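Local structure of putative aspartyl-tRNA synthetase (Leishmania major, 6OD8) at residues A[215-218]-A[219-223]; A[404-407]-A[408-411]; A[514-517]-A[518-522]; A[530-533]-A[534-538]. The protein probably catalyses the ATP-dependent attachment of L-aspartate to tRNA(Asp), giving aspartyl-tRNA with release of AMP and diphosphate. One frame throughout, in Å; residues are numbered along the deposited sequence.

Contact 1: A[215-218]-A[219-223]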
loop_
_atom_site.group_PDB
_atom_site.type_symbol
_atom_site.label_atom_id
_atom_site.label_comp_id
_atom_site.label_asym_id
_atom_site.label_seq_id
_atom_site.Cartn_x
_atom_site.Cartn_y
_atom_site.Cartn_z
ATOM N N LEU A 215 -6.353 23.363 -8.578
ATOM C CA LEU A 215 -4.923 23.251 -8.291
ATOM C C LEU A 215 -4.684 22.667 -6.915
ATOM O O LEU A 215 -3.907 21.718 -6.758
ATOM C CB LEU A 215 -4.241 24.628 -8.391
ATOM C CG LEU A 215 -4.112 25.258 -9.772
ATOM C CD1 LEU A 215 -3.545 26.682 -9.632
ATOM C CD2 LEU A 215 -3.210 24.416 -10.609
ATOM N N ALA A 216 -5.328 23.239 -5.894
ATOM C CA ALA A 216 -5.031 22.833 -4.522
ATOM C C ALA A 216 -5.478 21.405 -4.257
ATOM O O ALA A 216 -4.738 20.611 -3.664
ATOM C CB ALA A 216 -5.688 23.799 -3.522
ATOM N N SER A 217 -6.694 21.054 -4.678
ATOM C CA SER A 217 -7.188 19.702 -4.412
ATOM C C SER A 217 -6.326 18.657 -5.128
ATOM O O SER A 217 -5.904 17.663 -4.529
ATOM C CB SER A 217 -8.671 19.630 -4.808
ATOM O OG SER A 217 -9.260 18.402 -4.446
ATOM N N GLY A 218 -6.017 18.887 -6.405
ATOM C CA GLY A 218 -5.101 17.996 -7.093
ATOM C C GLY A 218 -3.756 17.874 -6.402
ATOM O O GLY A 218 -3.208 16.773 -6.291
ATOM N N ALA A 219 -3.216 18.996 -5.904
ATOM C CA ALA A 219 -1.910 18.959 -5.238
ATOM C C ALA A 219 -1.985 18.199 -3.931
ATOM O O ALA A 219 -1.047 17.474 -3.574
ATOM C CB ALA A 219 -1.381 20.381 -4.991
ATOM N N ILE A 220 -3.071 18.377 -3.181
ATOM C CA ILE A 220 -3.213 17.637 -1.922
ATOM C C ILE A 220 -3.092 16.138 -2.155
ATOM O O ILE A 220 -2.410 15.426 -1.402
ATOM C CB ILE A 220 -4.547 17.990 -1.243
ATOM C CG1 ILE A 220 -4.512 19.425 -0.724
ATOM C CG2 ILE A 220 -4.855 17.019 -0.134
ATOM C CD1 ILE A 220 -5.888 19.938 -0.262
ATOM N N PHE A 221 -3.724 15.628 -3.211
ATOM C CA PHE A 221 -3.720 14.179 -3.357
ATOM C C PHE A 221 -2.458 13.658 -4.027
ATOM O O PHE A 221 -2.089 12.508 -3.788
ATOM C CB PHE A 221 -4.994 13.739 -4.075
ATOM C CG PHE A 221 -6.202 13.906 -3.203
ATOM C CD1 PHE A 221 -7.083 14.946 -3.406
ATOM C CD2 PHE A 221 -6.395 13.058 -2.117
ATOM C CE1 PHE A 221 -8.172 15.118 -2.567
ATOM C CE2 PHE A 221 -7.466 13.232 -1.262
ATOM C CZ PHE A 221 -8.364 14.265 -1.497
ATOM N N ARG A 222 -1.762 14.483 -4.807
ATOM C CA ARG A 222 -0.405 14.118 -5.203
ATOM C C ARG A 222 0.506 14.011 -3.978
ATOM O O ARG A 222 1.327 13.091 -3.883
ATOM C CB ARG A 222 0.146 15.141 -6.196
ATOM C CG ARG A 222 -0.575 15.116 -7.567
ATOM C CD ARG A 222 -0.076 16.241 -8.466
ATOM N NE ARG A 222 1.343 16.058 -8.730
ATOM C CZ ARG A 222 1.827 15.401 -9.784
ATOM N NH1 ARG A 222 1.000 14.886 -10.688
ATOM N NH2 ARG A 222 3.140 15.268 -9.937
ATOM N N LEU A 223 0.388 14.958 -3.042
ATOM C CA LEU A 223 1.196 14.872 -1.821
ATOM C C LEU A 223 0.795 13.677 -0.965
ATOM O O LEU A 223 1.656 13.017 -0.383
ATOM C CB LEU A 223 1.088 16.174 -1.013
ATOM C CG LEU A 223 1.708 17.380 -1.726
ATOM C CD1 LEU A 223 1.286 18.668 -1.023
ATOM C CD2 LEU A 223 3.226 17.251 -1.767
#
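F221 folds back along its helix onto S217, one turn earlier, and the meeting can be traced atom by atom. At the root, F221 CB lies 4.1 Å from S217 O. With CG anti to the carbonyl carbon and beside the backbone N (chi1 -70°), the ring is carried toward the earlier turn. Its CD1 makes the tightest step, 3.2 Å from S217 O, which approaches the ring obliquely. One atom farther out, CE1 sits 3.9 Å from S217 OG, and this hydroxyl oxygen lies in the ring plane, at the edge. The hydroxyl itself is hydrogen-bonded to D211, so the polar end of S217 has its partner in the short helix 208-211, whose R208 also touches both S217 and F221. F221 N bonds to S217 O at 3.3 Å and more weakly to G218 O.

These residues form the opening turns of the long helix 215-237, probably the long helix of motif 1, one of the signature elements of class II synthetases. Other flanks show the same i to i+4 logic. I220 CG1 rests 3.2 Å from A216 O, the oxygen that also accepts I220 N, while the rest of the side chain faces V352 and the helix 530-538. On the more open flank, R222 CG passes 3.4 Å from G218 O; its chain then bends at chi3 (62°), and NE forms a salt bridge with E348 of helix 346-353.

Contact 2: A[404-407]-A[408-411]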
loop_
_atom_site.group_PDB
_atom_site.type_symbol
_atom_site.label_atom_id
_atom_site.label_comp_id
_atom_site.label_asym_id
_atom_site.label_seq_id
_atom_site.Cartn_x
_atom_site.Cartn_y
_atom_site.Cartn_z
ATOM N N TYR A 404 6.507 13.086 29.700
ATOM C CA TYR A 404 5.124 13.444 29.989
ATOM C C TYR A 404 5.001 14.302 31.254
ATOM O O TYR A 404 4.230 15.274 31.285
ATOM C CB TYR A 404 4.290 12.165 30.127
ATOM C CG TYR A 404 2.805 12.408 30.241
ATOM C CD1 TYR A 404 2.005 12.409 29.111
ATOM C CD2 TYR A 404 2.196 12.621 31.486
ATOM C CE1 TYR A 404 0.644 12.629 29.198
ATOM C CE2 TYR A 404 0.828 12.839 31.586
ATOM C CZ TYR A 404 0.061 12.844 30.438
ATOM O OH TYR A 404 -1.299 13.063 30.505
ATOM N N MET A 405 5.746 13.964 32.311
ATOM C CA MET A 405 5.606 14.742 33.544
ATOM C C MET A 405 6.134 16.154 33.368
ATOM O O MET A 405 5.592 17.087 33.964
ATOM C CB MET A 405 6.303 14.039 34.711
ATOM C CG MET A 405 5.616 12.735 35.101
ATOM S SD MET A 405 6.346 12.018 36.601
ATOM C CE MET A 405 7.766 11.189 35.882
ATOM N N HIS A 406 7.161 16.342 32.530
ATOM C CA HIS A 406 7.599 17.701 32.238
ATOM C C HIS A 406 6.637 18.414 31.298
ATOM O O HIS A 406 6.539 19.644 31.348
ATOM C CB HIS A 406 9.024 17.681 31.688
ATOM C CG HIS A 406 10.036 17.230 32.698
ATOM N ND1 HIS A 406 10.467 18.034 33.733
ATOM C CD2 HIS A 406 10.676 16.046 32.851
ATOM C CE1 HIS A 406 11.341 17.371 34.470
ATOM N NE2 HIS A 406 11.471 16.156 33.970
ATOM N N CYS A 407 5.936 17.677 30.429
ATOM C CA CYS A 407 4.860 18.289 29.656
ATOM C C CYS A 407 3.771 18.838 30.566
ATOM O O CYS A 407 3.206 19.900 30.290
ATOM C CB CYS A 407 4.242 17.288 28.681
ATOM S SG CYS A 407 5.307 16.784 27.306
ATOM N N ILE A 408 3.412 18.077 31.604
ATOM C CA ILE A 408 2.460 18.565 32.597
ATOM C C ILE A 408 2.985 19.843 33.233
ATOM O O ILE A 408 2.241 20.816 33.419
ATOM C CB ILE A 408 2.188 17.486 33.662
ATOM C CG1 ILE A 408 1.458 16.276 33.070
ATOM C CG2 ILE A 408 1.409 18.101 34.865
ATOM C CD1 ILE A 408 0.027 16.546 32.678
ATOM N N GLU A 409 4.269 19.853 33.608
ATOM C CA GLU A 409 4.815 21.035 34.276
ATOM C C GLU A 409 4.805 22.239 33.347
ATOM O O GLU A 409 4.566 23.364 33.793
ATOM C CB GLU A 409 6.238 20.765 34.769
ATOM C CG GLU A 409 6.342 19.717 35.856
ATOM C CD GLU A 409 7.785 19.385 36.181
ATOM O OE1 GLU A 409 8.678 20.156 35.758
ATOM O OE2 GLU A 409 8.026 18.351 36.846
ATOM N N LEU A 410 5.053 22.014 32.053
ATOM C CA LEU A 410 5.045 23.107 31.084
ATOM C C LEU A 410 3.649 23.702 30.942
ATOM O O LEU A 410 3.480 24.931 30.952
ATOM C CB LEU A 410 5.571 22.611 29.736
ATOM C CG LEU A 410 5.626 23.585 28.550
ATOM C CD1 LEU A 410 6.369 24.860 28.920
ATOM C CD2 LEU A 410 6.284 22.913 27.357
ATOM N N LEU A 411 2.636 22.837 30.821
ATOM C CA LEU A 411 1.254 23.305 30.828
ATOM C C LEU A 411 0.955 24.103 32.082
ATOM O O LEU A 411 0.312 25.155 32.017
ATOM C CB LEU A 411 0.298 22.118 30.726
ATOM C CG LEU A 411 0.066 21.608 29.314
ATOM C CD1 LEU A 411 -0.480 20.196 29.374
ATOM C CD2 LEU A 411 -0.906 22.551 28.616
#
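Y404 and I408, one helical turn apart, meet through the ring's CE2 and the branch of the isoleucine that ends in CD1: CE2 is 3.8 Å from I408 CG1 and 3.9 Å from I408 CD1. The two side chains meet at a slant. I408 CG1 is also 3.4 Å from Y404 O, the oxygen that accepts I408 N. On another flank H406 and E409 lie side by side and point the same way. Both have the same first torsion, with CG anti to the carbonyl carbon, yet the imidazole and carboxylate planes are turned 69° apart. The bond from H406 ND1 to E409 OE1 is weak, being 3.4 Å long and bent to 135° at the hydrogen. E409 CG packs 3.3 Å from M405 O.

The helix, 404-412, follows directly on strand 400-403 and belongs, with helix 427-441, to a beta-alpha-beta crossover leading to the parallel neighbouring strand 445-449. Around this first shell, N403 OD1 receives M405 N and, weakly, H406 N at the start of the helix. The Y404 ring is fixed at its far end by a hydrogen bond from OH to the backbone oxygen of D423, and it meets the ring of F451 with planes about 60° apart. C407 and L410 turn instead to L433 of helix 427-441, and L411 to its L432, while C407 also touches S448 on the strand.

Contact 3: A[514-517]-A[518-522]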
loop_
_atom_site.group_PDB
_atom_site.type_symbol
_atom_site.label_atom_id
_atom_site.label_comp_id
_atom_site.label_asym_id
_atom_site.label_seq_id
_atom_site.Cartn_x
_atom_site.Cartn_y
_atom_site.Cartn_z
ATOM N N ASP A 514 -3.153 -16.228 22.482
ATOM C CA ASP A 514 -2.502 -17.505 22.197
ATOM C C ASP A 514 -1.237 -17.338 21.358
ATOM O O ASP A 514 -0.329 -18.180 21.439
ATOM C CB ASP A 514 -3.469 -18.434 21.460
ATOM C CG ASP A 514 -4.486 -19.067 22.379
ATOM O OD1 ASP A 514 -4.380 -18.881 23.619
ATOM O OD2 ASP A 514 -5.397 -19.744 21.851
ATOM N N SER A 515 -1.167 -16.293 20.530
ATOM C CA SER A 515 0.016 -16.109 19.686
ATOM C C SER A 515 1.274 -15.795 20.483
ATOM O O SER A 515 2.371 -15.863 19.917
ATOM C CB SER A 515 -0.206 -15.005 18.642
ATOM O OG SER A 515 -0.116 -13.692 19.192
ATOM N N PHE A 516 1.148 -15.464 21.769
ATOM C CA PHE A 516 2.313 -15.178 22.596
ATOM C C PHE A 516 2.737 -16.358 23.451
ATOM O O PHE A 516 3.654 -16.212 24.269
ATOM C CB PHE A 516 2.035 -13.971 23.502
ATOM C CG PHE A 516 1.589 -12.755 22.756
ATOM C CD1 PHE A 516 2.470 -12.072 21.912
ATOM C CD2 PHE A 516 0.282 -12.300 22.865
ATOM C CE1 PHE A 516 2.051 -10.942 21.206
ATOM C CE2 PHE A 516 -0.142 -11.144 22.179
ATOM C CZ PHE A 516 0.752 -10.482 21.336
ATOM N N ARG A 517 2.058 -17.505 23.327
ATOM C CA ARG A 517 2.263 -18.598 24.269
ATOM C C ARG A 517 3.340 -19.575 23.824
ATOM O O ARG A 517 3.816 -20.356 24.647
ATOM C CB ARG A 517 0.955 -19.355 24.491
ATOM C CG ARG A 517 -0.118 -18.553 25.259
ATOM C CD ARG A 517 -1.311 -19.478 25.510
ATOM N NE ARG A 517 -2.530 -18.784 25.910
ATOM C CZ ARG A 517 -2.760 -18.322 27.135
ATOM N NH1 ARG A 517 -3.912 -17.717 27.400
ATOM N NH2 ARG A 517 -1.834 -18.427 28.089
ATOM N N LEU A 518 3.751 -19.533 22.556
ATOM C CA LEU A 518 4.715 -20.478 21.986
ATOM C C LEU A 518 6.070 -19.807 21.769
ATOM O O LEU A 518 6.734 -20.005 20.745
ATOM C CB LEU A 518 4.195 -21.059 20.668
ATOM C CG LEU A 518 2.790 -21.677 20.721
ATOM C CD1 LEU A 518 2.365 -22.178 19.342
ATOM C CD2 LEU A 518 2.710 -22.801 21.759
ATOM N N GLY A 519 6.481 -19.007 22.744
ATOM C CA GLY A 519 7.656 -18.172 22.648
ATOM C C GLY A 519 7.316 -16.875 21.948
ATOM O O GLY A 519 6.759 -16.898 20.840
ATOM N N ALA A 520 7.627 -15.742 22.562
ATOM C CA ALA A 520 7.283 -14.453 21.976
ATOM C C ALA A 520 8.495 -13.536 21.984
ATOM O O ALA A 520 9.281 -13.543 22.934
ATOM C CB ALA A 520 6.128 -13.772 22.733
ATOM N N TRP A 521 8.640 -12.737 20.910
ATOM C CA TRP A 521 9.673 -11.695 20.847
ATOM C C TRP A 521 9.196 -10.419 21.547
ATOM O O TRP A 521 8.064 -9.987 21.329
ATOM C CB TRP A 521 10.000 -11.351 19.384
ATOM C CG TRP A 521 10.493 -12.481 18.550
ATOM C CD1 TRP A 521 9.749 -13.304 17.772
ATOM C CD2 TRP A 521 11.864 -12.873 18.361
ATOM N NE1 TRP A 521 10.565 -14.223 17.114
ATOM C CE2 TRP A 521 11.870 -13.960 17.445
ATOM C CE3 TRP A 521 13.090 -12.389 18.841
ATOM C CZ2 TRP A 521 13.054 -14.603 17.041
ATOM C CZ3 TRP A 521 14.272 -13.029 18.419
ATOM C CH2 TRP A 521 14.237 -14.121 17.546
ATOM N N PRO A 522 10.051 -9.768 22.350
ATOM C CA PRO A 522 9.752 -8.385 22.761
ATOM C C PRO A 522 9.572 -7.516 21.520
ATOM O O PRO A 522 10.302 -7.655 20.539
ATOM C CB PRO A 522 10.978 -7.967 23.588
ATOM C CG PRO A 522 11.660 -9.297 24.025
ATOM C CD PRO A 522 11.364 -10.250 22.839
HETATM O O HOH W 1 4.247 -17.801 20.276
HETATM O O HOH W 2 5.754 -17.482 25.185
#
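F516 and A520 meet at the rim of the phenyl ring: A520 CB lies near the ring plane, 4.1 Å from F516 CD1. One ring face is covered by S515 OG, 3.7 Å above the plane and over its centre, though that hydroxyl is hydrogen-bonded to the backbone oxygen of Y512, whose own ring packs edge-to-face with F516. The second flat group, the R517 guanidinium, takes D514 OD1 at its edge, only 4° out of plane. This salt bridge runs from R517 NE at 2.9 Å and reaches the anti side of the carboxylate oxygen. The chain extended from CG to NE lets R517 span back to D514 across a type I beta turn, closed by R517 N to D514 O at 3.1 Å.

No direct hydrogen bond joins 514-517 to 518-522; two waters bridge them. One molecule accepts from L518 N (2.9 Å) and donates to S515 O and G519 O; another accepts from G519 N at 3.0 Å and lies 2.6 Å from F516 O. G519 has a positive phi of 84°.

Facing the second subunit, L518 O, G519 O and A520 O accept hydrogen bonds from R213, R94 and T175 of that other chain, which places the loop at the dimer interface. Within its own chain the loop links helix 510-514 to strand 523-529 of the large sheet, and F516 is lodged against helices 276-283 and 492-501.

Contact 4: A[530-533]-A[534-538]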
loop_
_atom_site.group_PDB
_atom_site.type_symbol
_atom_site.label_atom_id
_atom_site.label_comp_id
_atom_site.label_asym_id
_atom_site.label_seq_id
_atom_site.Cartn_x
_atom_site.Cartn_y
_atom_site.Cartn_z
ATOM N N LEU A 530 -3.165 8.474 7.585
ATOM C CA LEU A 530 -2.597 9.084 6.381
ATOM C C LEU A 530 -3.233 10.443 6.088
ATOM O O LEU A 530 -2.528 11.436 5.877
ATOM C CB LEU A 530 -2.782 8.138 5.186
ATOM C CG LEU A 530 -2.521 8.778 3.810
ATOM C CD1 LEU A 530 -1.066 9.117 3.679
ATOM C CD2 LEU A 530 -2.973 7.816 2.683
ATOM N N GLU A 531 -4.567 10.487 6.028
ATOM C CA GLU A 531 -5.267 11.744 5.787
ATOM C C GLU A 531 -4.928 12.774 6.863
ATOM O O GLU A 531 -4.752 13.956 6.557
ATOM C CB GLU A 531 -6.773 11.494 5.737
ATOM C CG GLU A 531 -7.178 10.471 4.664
ATOM C CD GLU A 531 -7.186 9.021 5.165
ATOM O OE1 GLU A 531 -6.547 8.707 6.200
ATOM O OE2 GLU A 531 -7.873 8.212 4.520
ATOM N N ARG A 532 -4.836 12.346 8.127
ATOM C CA ARG A 532 -4.528 13.311 9.194
ATOM C C ARG A 532 -3.103 13.843 9.080
ATOM O O ARG A 532 -2.853 15.023 9.334
ATOM C CB ARG A 532 -4.742 12.683 10.579
ATOM C CG ARG A 532 -6.191 12.644 11.018
ATOM C CD ARG A 532 -6.668 14.024 11.450
ATOM N NE ARG A 532 -6.316 14.314 12.843
ATOM C CZ ARG A 532 -6.327 15.531 13.384
ATOM N NH1 ARG A 532 -6.650 16.594 12.651
ATOM N NH2 ARG A 532 -5.998 15.685 14.658
ATOM N N VAL A 533 -2.146 13.005 8.693
ATOM C CA VAL A 533 -0.803 13.544 8.558
ATOM C C VAL A 533 -0.741 14.556 7.414
ATOM O O VAL A 533 -0.117 15.610 7.557
ATOM C CB VAL A 533 0.241 12.406 8.452
ATOM C CG1 VAL A 533 0.377 11.859 7.051
ATOM C CG2 VAL A 533 1.591 12.895 8.980
ATOM N N VAL A 534 -1.440 14.304 6.296
ATOM C CA VAL A 534 -1.464 15.287 5.205
ATOM C C VAL A 534 -2.144 16.562 5.675
ATOM O O VAL A 534 -1.667 17.673 5.418
ATOM C CB VAL A 534 -2.154 14.711 3.943
ATOM C CG1 VAL A 534 -2.356 15.818 2.878
ATOM C CG2 VAL A 534 -1.358 13.573 3.367
ATOM N N MET A 535 -3.249 16.414 6.409
ATOM C CA MET A 535 -3.989 17.572 6.902
ATOM C C MET A 535 -3.131 18.415 7.842
ATOM O O MET A 535 -3.037 19.638 7.688
ATOM C CB MET A 535 -5.263 17.096 7.603
ATOM C CG MET A 535 -5.977 18.185 8.407
ATOM S SD MET A 535 -7.331 17.474 9.350
ATOM C CE MET A 535 -8.128 18.927 9.986
ATOM N N LEU A 536 -2.481 17.777 8.822
ATOM C CA LEU A 536 -1.705 18.564 9.789
ATOM C C LEU A 536 -0.437 19.133 9.154
ATOM O O LEU A 536 -0.059 20.276 9.435
ATOM C CB LEU A 536 -1.366 17.709 11.017
ATOM C CG LEU A 536 -2.606 17.375 11.867
ATOM C CD1 LEU A 536 -2.338 16.208 12.807
ATOM C CD2 LEU A 536 -3.067 18.617 12.640
ATOM N N TYR A 537 0.223 18.358 8.293
ATOM C CA TYR A 537 1.394 18.863 7.573
ATOM C C TYR A 537 1.077 20.142 6.801
ATOM O O TYR A 537 1.856 21.103 6.808
ATOM C CB TYR A 537 1.900 17.787 6.606
ATOM C CG TYR A 537 3.084 18.229 5.790
ATOM C CD1 TYR A 537 4.374 18.214 6.334
ATOM C CD2 TYR A 537 2.929 18.640 4.461
ATOM C CE1 TYR A 537 5.482 18.608 5.575
ATOM C CE2 TYR A 537 4.020 19.040 3.708
ATOM C CZ TYR A 537 5.290 19.024 4.259
ATOM O OH TYR A 537 6.360 19.436 3.492
ATOM N N LEU A 538 -0.042 20.151 6.089
ATOM C CA LEU A 538 -0.437 21.287 5.271
ATOM C C LEU A 538 -1.277 22.301 6.032
ATOM O O LEU A 538 -1.630 23.344 5.465
ATOM C CB LEU A 538 -1.229 20.789 4.056
ATOM C CG LEU A 538 -0.453 19.932 3.049
ATOM C CD1 LEU A 538 -1.408 19.370 1.950
ATOM C CD2 LEU A 538 0.673 20.731 2.390
#
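R532 meets both M535 and L536, and the two contacts differ in kind. The polar one is weak: NH1 points to M535 SD, 3.5 Å away and with a fairly straight N-H (151°), and the sulfur lies in the guanidinium plane, at its edge. M535 CE is close by, 3.8 Å from the same NH1. Arginine and methionine run side by side, the methionine extended beyond CG, the arginine bent at chi2 and chi3 (-75° and -84°); that double bend brings the guanidinium back over the next turn.

The apolar contacts begin with L536, whose CD1 lies 4.1 Å above the centre of one guanidinium face. Elsewhere on the helix, V534 CG2 is about 4.5 Å from L530 CD1, a loose touch.

A third group sets side-chain carbon against main-chain oxygen: L536 CG rests 3.5 Å from R532 O, V534 CG2 is 3.5 Å from L530 O, and Y537 CB comes closer, 3.1 Å from V533 O.

The main-chain bonds are those of a regular alpha-helix, among them L536 N to R532 O at 2.8 Å. This helix, 530-538, directly follows strand 523-529, and the sequence marks the pair as motif 3 of class II synthetases, an element that contributes to the ATP site in this family.

Chemically, R532 is gripped on several fronts: sulfur at the edge, a methyl over a face, and a salt bridge from NH2 to E480. Together they would limit the rotation of the guanidinium, with only the carboxylate supplying a strong polar partner among the three.

In the fold
All four contacts lie in the class II catalytic region and follow one another in series along the chain. Contacts 1 and 4 form a touching pair, their centres 12 Å apart: helices 215-237 and 530-538 pack through L223 CD1 to L538 CD2 (4.0 Å) and I220 CG2 to V534 CG1 (4.1 Å), so the presumed motif 1 and motif 3 helices are joined. Contact 2, centred 26 Å from contact 4, and contact 3, centred 35 Å from it, are remote. The large sheet relates three of them: strand 523-529 links contact 3 to contact 4, while strand 400-403 leads into contact 2. Contacts 1 and 3 both touch the second subunit, and L530 of contact 4 also reaches it.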